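Local coordinates for protein CS6 fimbrial subunit B, CS6 fimbrial subunit A (Escherichia coli, PDB 4B9G) that forms a structural subunit of the CS6 fimbriae, surface adhesive polymers with which enterotoxigenic Escherichia coli probably attaches to the gut lining, at residues 84-89 against 109-114; 21-26 against 39-44. One frame throughout, in Å; residues are numbered along the deposited sequence.

Both contacts are antiparallel strand pairs in one sheet of the CssB part of this engineered CssB-CssA fusion. Their centres lie about 9 Å apart. Contact 2, a hairpin of strands 21-28 and 37-44, comes first in the chain. Contact 1, on strands 79-88 and 108-119, lies wholly after it. The inner strands 37-44 and 108-119 are direct neighbours, so the sheet order is 21-28, 37-44, 108-119, 79-88. Tyr109 N with Met43 O, and Val41 N with Phe111 O, are probable hydrogen bonds across that seam. The two contacts thus form one continuous four-strand surface, consistent with the immunoglobulin-like beta fold of fimbrial subunits completed by a donor strand.

Contact 1 of 2, residues 84-89 against 109-114; sequences IRKDSG and YTFSAI
Strands 84-88 and 109-114 run antiparallel, with the axes of these short segments 4.4 Å apart and 144° between their directions. Arg85 and Ser112 form a hydrogen-bonded pair. A classic beta bulge follows: Asp87 and Ser88 both face Thr110, and Thr110 O accepts from Asp87 N at 2.8 Å and Ser88 N at 3.3 Å. The face of Arg85, Ser88, Thr110 and Ser112 is polar, and Asp87 leans in beside it. Arg85 CG is anti to the backbone N (chi1 -175°), and the chain bends at chi3 (72°). This sets the guanidinium side-on to Asp87 in a salt bridge: NE donates to the syn lone pair of OD1 at 2.8 Å, and NH2 to that of OD2. Ser112 OG donates to Asp87 OD2 at 2.9 Å from above the carboxylate plane. Ile114 CD1 lies over one guanidinium face, 3.5 Å from Arg85 NH1. Ser88 OG and Thr110 OG1 share a hydrogen bond of 2.7 Å.

The face of Ile84, Lys86, Phe111 and Ala113 is largely apolar, though Lys86 NZ donates to Gly89 O. Ile84 and Lys86 cross Phe111 obliquely, through CG2 and CB. Gly89 CA makes a CH-pi contact over the Tyr109 ring, 3.8 Å from its centroid. Tyr109 OH bonds Ala90 O and Lys104 N. With Arg85 in its plane and Ser112 above, the Asp87 carboxylate is held in orientation and would be expected to stay ionised.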
ATOM      1  N   ILE A  84       1.282   4.620  -2.448  1.00  4.83           N
ATOM      2  CA  ILE A  84       2.380   3.776  -1.979  1.00  5.10           C
ATOM      3  C   ILE A  84       3.732   4.266  -2.525  1.00  5.08           C
ATOM      4  O   ILE A  84       3.904   4.441  -3.744  1.00  5.38           O
ATOM      5  CB  ILE A  84       2.147   2.295  -2.420  1.00  5.07           C
ATOM      6  CG1 ILE A  84       0.909   1.731  -1.712  1.00  6.16           C
ATOM      7  CG2 ILE A  84       3.392   1.444  -2.183  1.00  5.52           C
ATOM      8  CD1 ILE A  84       1.072   1.430  -0.224  1.00  7.35           C
ATOM      9  N   ARG A  85       4.690   4.469  -1.621  1.00  5.11           N
ATOM     10  CA  ARG A  85       6.066   4.859  -1.924  1.00  5.60           C
ATOM     11  C   ARG A  85       6.992   3.694  -1.540  1.00  5.52           C
ATOM     12  O   ARG A  85       6.838   3.114  -0.453  1.00  5.89           O
ATOM     13  CB  ARG A  85       6.433   6.099  -1.099  1.00  6.54           C
ATOM     14  CG  ARG A  85       7.797   6.667  -1.411  1.00  8.09           C
ATOM     15  CD  ARG A  85       8.119   7.911  -0.589  1.00  9.59           C
ATOM     16  NE  ARG A  85       8.370   7.560   0.805  1.00  8.33           N
ATOM     17  CZ  ARG A  85       8.117   8.341   1.854  1.00 11.30           C
ATOM     18  NH1 ARG A  85       7.599   9.549   1.716  1.00 12.20           N
ATOM     19  NH2 ARG A  85       8.369   7.882   3.064  1.00 12.05           N
ATOM     20  N   LYS A  86       7.943   3.351  -2.409  1.00  4.91           N
ATOM     21  CA  LYS A  86       8.963   2.366  -2.033  1.00  5.37           C
ATOM     22  C   LYS A  86      10.058   3.049  -1.229  1.00  5.26           C
ATOM     23  O   LYS A  86      10.637   4.034  -1.698  1.00  5.80           O
ATOM     24  CB  LYS A  86       9.563   1.715  -3.279  1.00  5.64           C
ATOM     25  CG  LYS A  86      10.580   0.634  -2.945  1.00  6.06           C
ATOM     26  CD  LYS A  86      11.084  -0.148  -4.171  1.00  7.22           C
ATOM     27  CE  LYS A  86      11.835   0.677  -5.202  1.00  7.75           C
ATOM     28  NZ  LYS A  86      13.129   1.152  -4.677  1.00  7.75           N
ATOM     29  N   ASP A  87      10.344   2.510  -0.048  1.00  5.12           N
ATOM     30  CA  ASP A  87      11.383   3.045   0.824  1.00  5.43           C
ATOM     31  C   ASP A  87      12.673   2.226   0.914  1.00  5.77           C
ATOM     32  O   ASP A  87      13.681   2.745   1.413  1.00  5.81           O
ATOM     33  CB  ASP A  87      10.830   3.338   2.215  1.00  6.54           C
ATOM     34  CG  ASP A  87       9.935   4.576   2.228  1.00  8.22           C
ATOM     35  OD1 ASP A  87      10.066   5.438   1.335  1.00  7.86           O
ATOM     36  OD2 ASP A  87       9.112   4.709   3.146  1.00 13.54           O
ATOM     37  N   SER A  88      12.688   0.997   0.426  1.00  5.84           N
ATOM     38  CA  SER A  88      13.947   0.257   0.291  1.00  5.99           C
ATOM     39  C   SER A  88      13.744  -0.932  -0.630  1.00  6.30           C
ATOM     40  O   SER A  88      12.630  -1.422  -0.808  1.00  7.04           O
ATOM     41  CB  SER A  88      14.512  -0.211   1.631  1.00  7.12           C
ATOM     42  OG  SER A  88      13.677  -1.211   2.171  1.00  9.03           O
ATOM     43  N   GLY A  89      14.853  -1.395  -1.201  1.00  6.25           N
ATOM     44  CA  GLY A  89      14.883  -2.539  -2.101  1.00  7.44           C
ATOM     45  C   GLY A  89      15.096  -2.111  -3.547  1.00  7.25           C
ATOM     46  O   GLY A  89      14.467  -1.161  -4.013  1.00  8.35           O
ATOM     47  N   TYR A 109      12.173  -5.631   0.833  1.00  9.16           N
ATOM     48  CA  TYR A 109      11.586  -4.392   0.328  1.00  7.75           C
ATOM     49  C   TYR A 109      10.692  -3.786   1.403  1.00  7.73           C
ATOM     50  O   TYR A 109       9.999  -4.498   2.147  1.00  9.16           O
ATOM     51  CB  TYR A 109      10.741  -4.661  -0.944  1.00  6.93           C
ATOM     52  CG  TYR A 109      11.592  -4.975  -2.139  1.00  7.00           C
ATOM     53  CD1 TYR A 109      12.252  -6.190  -2.240  1.00  7.90           C
ATOM     54  CD2 TYR A 109      11.834  -4.015  -3.119  1.00  6.80           C
ATOM     55  CE1 TYR A 109      13.097  -6.460  -3.307  1.00  8.03           C
ATOM     56  CE2 TYR A 109      12.695  -4.281  -4.190  1.00  7.98           C
ATOM     57  CZ  TYR A 109      13.345  -5.498  -4.260  1.00  7.72           C
ATOM     58  OH  TYR A 109      14.214  -5.776  -5.288  1.00  8.29           O
ATOM     59  N   THR A 110      10.697  -2.463   1.485  1.00  5.98           N
ATOM     60  CA  THR A 110       9.781  -1.755   2.354  1.00  5.75           C
ATOM     61  C   THR A 110       9.065  -0.679   1.566  1.00  4.91           C
ATOM     62  O   THR A 110       9.618  -0.108   0.621  1.00  5.62           O
ATOM     63  CB  THR A 110      10.464  -1.138   3.585  1.00  7.13           C
ATOM     64  OG1 THR A 110      11.386  -0.139   3.164  1.00  8.07           O
ATOM     65  CG2 THR A 110      11.164  -2.215   4.429  1.00  8.40           C
ATOM     66  N   PHE A 111       7.822  -0.422   1.958  1.00  4.96           N
ATOM     67  CA  PHE A 111       6.966   0.571   1.327  1.00  5.31           C
ATOM     68  C   PHE A 111       6.212   1.321   2.419  1.00  5.06           C
ATOM     69  O   PHE A 111       6.034   0.802   3.537  1.00  6.33           O
ATOM     70  CB  PHE A 111       5.946  -0.078   0.373  1.00  5.76           C
ATOM     71  CG  PHE A 111       6.558  -0.944  -0.712  1.00  5.72           C
ATOM     72  CD1 PHE A 111       6.925  -2.260  -0.453  1.00  6.01           C
ATOM     73  CD2 PHE A 111       6.733  -0.446  -2.007  1.00  5.93           C
ATOM     74  CE1 PHE A 111       7.467  -3.044  -1.438  1.00  7.53           C
ATOM     75  CE2 PHE A 111       7.279  -1.240  -3.010  1.00  7.15           C
ATOM     76  CZ  PHE A 111       7.638  -2.540  -2.732  1.00  7.44           C
ATOM     77  N   SER A 112       5.732   2.500   2.173  1.00  5.71           N
ATOM     78  CA  SER A 112       4.975   3.357   2.986  1.00  5.76           C
ATOM     79  C   SER A 112       3.702   3.851   2.273  1.00  4.62           C
ATOM     80  O   SER A 112       3.751   4.184   1.087  1.00  5.65           O
ATOM     81  CB  SER A 112       5.819   4.491   3.546  1.00  7.64           C
ATOM     82  OG  SER A 112       6.296   5.143   2.498  1.00 14.36           O
ATOM     83  N   ALA A 113       2.596   3.923   3.008  1.00  5.00           N
ATOM     84  CA  ALA A 113       1.365   4.575   2.566  1.00  4.93           C
ATOM     85  C   ALA A 113       1.421   6.035   2.977  1.00  5.06           C
ATOM     86  O   ALA A 113       1.498   6.336   4.176  1.00  6.65           O
ATOM     87  CB  ALA A 113       0.158   3.887   3.218  1.00  5.37           C
ATOM     88  N   ILE A 114       1.406   6.928   1.996  1.00  5.27           N
ATOM     89  CA  ILE A 114       1.645   8.354   2.205  1.00  5.85           C
ATOM     90  C   ILE A 114       0.352   9.159   2.027  1.00  5.78           C
ATOM     91  O   ILE A 114      -0.260   9.136   0.955  1.00  6.32           O
ATOM     92  CB  ILE A 114       2.710   8.880   1.215  1.00  7.13           C
ATOM     93  CG1 ILE A 114       4.002   8.055   1.330  1.00  8.78           C
ATOM     94  CG2 ILE A 114       2.958  10.365   1.434  1.00  8.25           C
ATOM     95  CD1 ILE A 114       4.583   8.020   2.714  1.00 10.74           C
TER
HETATM   96  O   HOH W   1       8.597   1.880   4.665  1.00 18.78           O

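Contact 2 of 2, residues 21-26 against 39-44; sequences VRIIPV and YTVEMT
Strands 21-25 and 39-44 pair antiparallel in regular register, and four backbone hydrogen bonds join Arg22 to Glu42 and Ile24 to Thr40. On the face of Val21, Ile23, Tyr39, Val41 and Met43 the side chains lie alongside or across one another. Val21 and Val41 cross obliquely, and their CG1 methyls meet at 3.9 Å. Val21 CG2 settles against Met43 CB. Ile23 splits its two branches. CD1 runs alongside Val41 and stops 4.0 Å from Val41 CG2, while CG2 reaches Tyr39 CD1. Tyr39 CG takes the crowded position between backbone N and carbonyl carbon (chi1 66°), and Val41 CG2 meets the edge of the ring in its plane.

These two strands make a beta hairpin in the CssB part. Strand 145-160, which carries the CssA-derived donor strand, pairs in parallel with strand 21-28, and its Phe154 and Val156 touch Val21 and Ile23. This pairing joins two parts of an engineered chain. Tyr39 packs edge-to-face on Tyr82 and is hydrogen-bonded to it through OH.

The face of Arg22, Ile24, Thr40 and Glu42 has a different relief. Thr40 CG2 fills the hollow beside Ile24 CB, at 3.5 Å. Ile24 CD1 lies over one face of the Arg22 guanidinium and 3.9 Å from Glu42 OE2. Arg22 NH2 and Glu42 OE1 form a long salt bridge of 3.8 Å, their flat groups turned 76° apart. A water joins Arg22 NE to Glu42 OE1.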
ATOM      1  N   VAL A  21       4.785 -11.084   3.395  1.00  7.49           N
ATOM      2  CA  VAL A  21       4.402  -9.705   3.596  1.00  7.16           C
ATOM      3  C   VAL A  21       3.863  -9.451   4.985  1.00  7.00           C
ATOM      4  O   VAL A  21       3.081 -10.239   5.512  1.00  8.25           O
ATOM      5  CB  VAL A  21       3.335  -9.286   2.558  1.00  8.90           C
ATOM      6  CG1 VAL A  21       2.944  -7.899   2.681  1.00 11.77           C
ATOM      7  CG2 VAL A  21       3.734  -9.621   1.196  1.00  9.19           C
ATOM      8  N   ARG A  22       4.259  -8.321   5.588  1.00  6.54           N
ATOM      9  CA  ARG A  22       3.667  -7.844   6.824  1.00  7.38           C
ATOM     10  C   ARG A  22       3.276  -6.363   6.663  1.00  6.42           C
ATOM     11  O   ARG A  22       3.955  -5.583   5.987  1.00  7.11           O
ATOM     12  CB  ARG A  22       4.677  -8.013   7.980  1.00 15.75           C
ATOM     13  CG  ARG A  22       4.479  -7.259   9.232  1.00 14.89           C
ATOM     14  CD  ARG A  22       5.462  -7.773  10.238  1.00  9.74           C
ATOM     15  NE  ARG A  22       6.736  -7.071  10.432  1.00  8.53           N
ATOM     16  CZ  ARG A  22       6.978  -6.218  11.423  1.00  7.84           C
ATOM     17  NH1 ARG A  22       6.021  -5.845  12.264  1.00  8.44           N
ATOM     18  NH2 ARG A  22       8.207  -5.748  11.578  1.00 10.07           N
ATOM     19  N   ILE A  23       2.195  -5.981   7.339  1.00  6.28           N
ATOM     20  CA  ILE A  23       1.671  -4.623   7.397  1.00  6.41           C
ATOM     21  C   ILE A  23       1.860  -4.088   8.821  1.00  5.94           C
ATOM     22  O   ILE A  23       1.611  -4.808   9.804  1.00  6.85           O
ATOM     23  CB  ILE A  23       0.171  -4.604   7.096  1.00  7.48           C
ATOM     24  CG1 ILE A  23      -0.162  -5.372   5.810  1.00  7.75           C
ATOM     25  CG2 ILE A  23      -0.345  -3.154   7.125  1.00  9.04           C
ATOM     26  CD1 ILE A  23       0.456  -4.811   4.555  1.00  8.22           C
ATOM     27  N   ILE A  24       2.301  -2.832   8.926  1.00  6.12           N
ATOM     28  CA  ILE A  24       2.535  -2.172  10.212  1.00  6.67           C
ATOM     29  C   ILE A  24       1.751  -0.853  10.242  1.00  6.44           C
ATOM     30  O   ILE A  24       2.164   0.138   9.632  1.00  6.22           O
ATOM     31  CB  ILE A  24       4.036  -1.880  10.467  1.00  7.93           C
ATOM     32  CG1 ILE A  24       4.916  -3.089  10.141  1.00  8.81           C
ATOM     33  CG2 ILE A  24       4.227  -1.433  11.910  1.00 10.77           C
ATOM     34  CD1 ILE A  24       6.407  -2.850  10.323  1.00 11.34           C
ATOM     35  N   PRO A  25       0.579  -0.820  10.906  1.00  8.26           N
ATOM     36  CA  PRO A  25      -0.170   0.447  11.015  1.00  8.35           C
ATOM     37  C   PRO A  25       0.593   1.505  11.791  1.00  8.99           C
ATOM     38  O   PRO A  25       1.343   1.166  12.706  1.00 11.50           O
ATOM     39  CB  PRO A  25      -1.447   0.041  11.772  1.00 10.09           C
ATOM     40  CG  PRO A  25      -1.582  -1.437  11.445  1.00 14.18           C
ATOM     41  CD  PRO A  25      -0.181  -1.956  11.470  1.00 14.79           C
ATOM     42  N   VAL A  26       0.362   2.769  11.438  1.00  8.68           N
ATOM     43  CA  VAL A  26       0.816   3.904  12.226  1.00  9.40           C
ATOM     44  C   VAL A  26      -0.388   4.459  12.977  1.00  9.20           C
ATOM     45  O   VAL A  26      -1.503   4.567  12.444  1.00  9.86           O
ATOM     46  CB  VAL A  26       1.482   4.994  11.354  1.00 10.03           C
ATOM     47  CG1 VAL A  26       1.955   6.179  12.194  1.00 11.81           C
ATOM     48  CG2 VAL A  26       2.662   4.402  10.578  1.00 10.85           C
ATOM     49  N   TYR A  39       0.646   3.692   7.169  1.00  5.33           N
ATOM     50  CA  TYR A  39       1.074   2.339   7.488  1.00  5.51           C
ATOM     51  C   TYR A  39       2.321   2.056   6.660  1.00  5.12           C
ATOM     52  O   TYR A  39       2.607   2.779   5.693  1.00  5.48           O
ATOM     53  CB  TYR A  39      -0.037   1.299   7.268  1.00  5.72           C
ATOM     54  CG  TYR A  39      -0.499   1.062   5.846  1.00  5.46           C
ATOM     55  CD1 TYR A  39       0.190   0.206   5.003  1.00  5.70           C
ATOM     56  CD2 TYR A  39      -1.647   1.666   5.356  1.00  5.49           C
ATOM     57  CE1 TYR A  39      -0.266  -0.063   3.711  1.00  6.39           C
ATOM     58  CE2 TYR A  39      -2.113   1.415   4.064  1.00  5.72           C
ATOM     59  CZ  TYR A  39      -1.425   0.535   3.247  1.00  5.75           C
ATOM     60  OH  TYR A  39      -1.848   0.223   1.976  1.00  5.96           O
ATOM     61  N   THR A  40       3.042   1.008   7.026  1.00  5.03           N
ATOM     62  CA  THR A  40       4.185   0.566   6.225  1.00  5.32           C
ATOM     63  C   THR A  40       3.998  -0.921   5.895  1.00  5.46           C
ATOM     64  O   THR A  40       3.158  -1.636   6.492  1.00  5.83           O
ATOM     65  CB  THR A  40       5.463   0.871   6.917  1.00  6.94           C
ATOM     66  OG1 THR A  40       5.772   2.252   7.045  1.00 12.49           O
ATOM     67  CG2 THR A  40       5.673   0.101   8.049  1.00  4.75           C
ATOM     68  N   VAL A  41       4.761  -1.362   4.908  1.00  5.43           N
ATOM     69  CA  VAL A  41       4.708  -2.716   4.371  1.00  6.05           C
ATOM     70  C   VAL A  41       6.143  -3.226   4.286  1.00  5.98           C
ATOM     71  O   VAL A  41       7.032  -2.512   3.784  1.00  7.02           O
ATOM     72  CB  VAL A  41       4.102  -2.728   2.953  1.00  6.33           C
ATOM     73  CG1 VAL A  41       3.977  -4.162   2.427  1.00  6.78           C
ATOM     74  CG2 VAL A  41       2.762  -2.000   2.928  1.00  6.61           C
ATOM     75  N   GLU A  42       6.381  -4.448   4.759  1.00  5.94           N
ATOM     76  CA  GLU A  42       7.699  -5.081   4.660  1.00  7.02           C
ATOM     77  C   GLU A  42       7.531  -6.445   4.026  1.00  6.87           C
ATOM     78  O   GLU A  42       6.591  -7.175   4.350  1.00  7.26           O
ATOM     79  CB  GLU A  42       8.382  -5.169   6.034  1.00  7.90           C
ATOM     80  CG  GLU A  42       8.467  -3.795   6.718  1.00  9.48           C
ATOM     81  CD  GLU A  42       9.460  -3.703   7.867  1.00 11.60           C
ATOM     82  OE1 GLU A  42       9.920  -4.736   8.372  1.00 17.16           O
ATOM     83  OE2 GLU A  42       9.770  -2.578   8.289  1.00 12.22           O
ATOM     84  N   MET A  43       8.430  -6.806   3.116  1.00  7.12           N
ATOM     85  CA  MET A  43       8.378  -8.117   2.470  1.00 10.01           C
ATOM     86  C   MET A  43       9.763  -8.596   2.072  1.00 11.69           C
ATOM     87  O   MET A  43      10.648  -7.813   1.797  1.00 12.75           O
ATOM     88  CB  MET A  43       7.478  -8.115   1.240  1.00 11.33           C
ATOM     89  CG  MET A  43       7.991  -7.251   0.078  1.00 10.15           C
ATOM     90  SD  MET A  43       6.890  -7.194  -1.409  1.00  9.76           S
ATOM     91  CE  MET A  43       5.481  -6.253  -0.822  1.00 10.27           C
ATOM     92  N   THR A  44       9.976  -9.897   2.072  1.00 16.10           N
ATOM     93  CA  THR A  44      11.197 -10.439   1.432  1.00 14.39           C
ATOM     94  C   THR A  44      10.731 -11.247   0.238  1.00 14.70           C
ATOM     95  O   THR A  44       9.786 -11.964   0.306  1.00 17.30           O
ATOM     96  CB  THR A  44      12.123 -11.277   2.381  1.00 16.30           C
ATOM     97  OG1 THR A  44      12.616 -10.446   3.431  1.00 15.45           O
ATOM     98  CG2 THR A  44      13.331 -11.860   1.643  1.00 19.49           C
TER
HETATM   99  O   HOH W   2       9.106  -7.124   8.832  1.00 11.46           O